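Local coordinates for serpin B3 (Homo sapiens, PDB 2ZV6), which probably inhibits proteinases as serpins do, presenting a reactive site loop as bait that traps the attacking enzyme, at residues A[187-192]-A[339-344]. Numbering follows the deposited sequence.
Sequences LVNAIY and VLHKAF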
# COMPACT_ATOMS: atom_id res chain seq x y z
N LEU A 187 2.92 -14.32 -6.34
CA LEU A 187 3.19 -12.91 -6.55
C LEU A 187 3.64 -12.28 -5.24
O LEU A 187 2.92 -12.35 -4.24
CB LEU A 187 1.94 -12.20 -7.06
CG LEU A 187 2.03 -10.72 -7.45
CD1 LEU A 187 3.48 -10.28 -7.63
CD2 LEU A 187 1.28 -10.52 -8.74
N VAL A 188 4.83 -11.69 -5.24
CA VAL A 188 5.36 -11.04 -4.04
C VAL A 188 5.22 -9.54 -4.24
O VAL A 188 5.47 -9.03 -5.33
CB VAL A 188 6.83 -11.37 -3.80
CG1 VAL A 188 7.55 -10.17 -3.18
CG2 VAL A 188 6.93 -12.60 -2.90
N ASN A 189 4.85 -8.84 -3.18
CA ASN A 189 4.65 -7.39 -3.26
C ASN A 189 5.02 -6.66 -1.98
O ASN A 189 4.14 -6.11 -1.31
CB ASN A 189 3.18 -7.11 -3.61
CG ASN A 189 2.99 -5.77 -4.28
OD1 ASN A 189 3.95 -5.10 -4.64
ND2 ASN A 189 1.72 -5.38 -4.46
N ALA A 190 6.30 -6.67 -1.64
CA ALA A 190 6.78 -5.97 -0.45
C ALA A 190 7.05 -4.51 -0.82
O ALA A 190 7.25 -4.18 -1.99
CB ALA A 190 8.04 -6.64 0.09
N ILE A 191 7.03 -3.63 0.18
CA ILE A 191 7.27 -2.21 -0.07
C ILE A 191 7.62 -1.46 1.20
O ILE A 191 6.96 -1.61 2.23
CB ILE A 191 6.05 -1.53 -0.71
CG1 ILE A 191 6.40 -0.07 -1.01
CG2 ILE A 191 4.83 -1.63 0.21
CD1 ILE A 191 5.63 0.52 -2.17
N TYR A 192 8.67 -0.64 1.11
CA TYR A 192 9.13 0.14 2.25
C TYR A 192 9.23 1.63 1.90
O TYR A 192 9.63 1.99 0.80
CB TYR A 192 10.50 -0.35 2.71
CG TYR A 192 11.13 0.63 3.66
CD1 TYR A 192 11.02 0.46 5.04
CD2 TYR A 192 11.78 1.77 3.18
CE1 TYR A 192 11.53 1.40 5.92
CE2 TYR A 192 12.30 2.72 4.05
CZ TYR A 192 12.16 2.53 5.42
OH TYR A 192 12.66 3.48 6.28
N VAL A 339 -0.74 -14.67 -2.95
CA VAL A 339 -0.18 -13.36 -3.22
C VAL A 339 0.21 -12.70 -1.91
O VAL A 339 -0.65 -12.46 -1.06
CB VAL A 339 -1.20 -12.48 -3.94
CG1 VAL A 339 -0.65 -11.07 -4.10
CG2 VAL A 339 -1.55 -13.10 -5.29
N LEU A 340 1.49 -12.40 -1.76
CA LEU A 340 1.99 -11.78 -0.54
C LEU A 340 2.22 -10.27 -0.68
O LEU A 340 2.97 -9.85 -1.56
CB LEU A 340 3.30 -12.45 -0.11
CG LEU A 340 3.21 -13.75 0.68
CD1 LEU A 340 2.91 -13.43 2.13
CD2 LEU A 340 2.13 -14.63 0.09
N HIS A 341 1.58 -9.47 0.18
CA HIS A 341 1.75 -8.01 0.18
C HIS A 341 2.22 -7.57 1.56
O HIS A 341 1.68 -8.01 2.58
CB HIS A 341 0.47 -7.27 -0.15
CG HIS A 341 0.63 -5.78 -0.19
ND1 HIS A 341 0.35 -4.97 0.89
CD2 HIS A 341 1.05 -4.95 -1.17
CE1 HIS A 341 0.59 -3.71 0.57
NE2 HIS A 341 1.01 -3.67 -0.68
N LYS A 342 3.21 -6.69 1.60
CA LYS A 342 3.74 -6.23 2.87
C LYS A 342 4.23 -4.79 2.82
O LYS A 342 5.20 -4.49 2.13
CB LYS A 342 4.89 -7.12 3.31
CG LYS A 342 5.33 -6.90 4.73
CD LYS A 342 5.97 -8.16 5.26
CE LYS A 342 6.64 -7.95 6.61
NZ LYS A 342 7.22 -9.23 7.11
N ALA A 343 3.56 -3.91 3.56
CA ALA A 343 3.94 -2.51 3.60
C ALA A 343 4.65 -2.21 4.92
O ALA A 343 4.32 -2.80 5.96
CB ALA A 343 2.71 -1.63 3.45
N PHE A 344 5.64 -1.33 4.85
CA PHE A 344 6.41 -0.92 6.03
C PHE A 344 6.82 0.55 5.92
O PHE A 344 7.85 0.89 5.32
CB PHE A 344 7.66 -1.79 6.20
CG PHE A 344 8.37 -1.59 7.53
CD1 PHE A 344 9.59 -2.21 7.78
CD2 PHE A 344 7.81 -0.79 8.53
CE1 PHE A 344 10.24 -2.04 9.01
CE2 PHE A 344 8.45 -0.62 9.75
CZ PHE A 344 9.67 -1.25 9.99
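With chi1 at 167°, the Tyr192 ring swings anti to its own backbone N; Phe344 likewise has CG anti to the backbone N, and the two rings meet as a T-shaped pair at one end of two parallel strands in the serpin's central beta-sheet A. The Tyr192 edge is directed at the Phe344 face, with planes at 89°. Beyond the ring, Tyr192 OH hydrogen-bonds Glu346.

Residues 187-192 and 339-344 run side by side in register, the first also paired with strand 112-121 and the second with strand 287-305. In serpins the cleaved reactive site loop inserts between these two strands, so their direct pairing is consistent with the native, uninserted state; inhibition as in other serpins would require this ladder to part. Leu340 N donates to Leu187 O, Lys342 N to Asn189 O from above the carbonyl plane, and Phe344 N to Ile191 O; Ile191 N returns a bond to Lys342 O at 2.8 Å, while the one from Asn189 N to Leu340 O is weak.

Leu187, Asn189, Val339 and His341 share the opposite face, against which helix 42-54 packs, its Ser44 weakly bonded to His341 NE2. The imidazole stands 75° to the Asn189 amide, whose ND2 sits at the ring edge, in plane, 3.4 Å from His341 CD2.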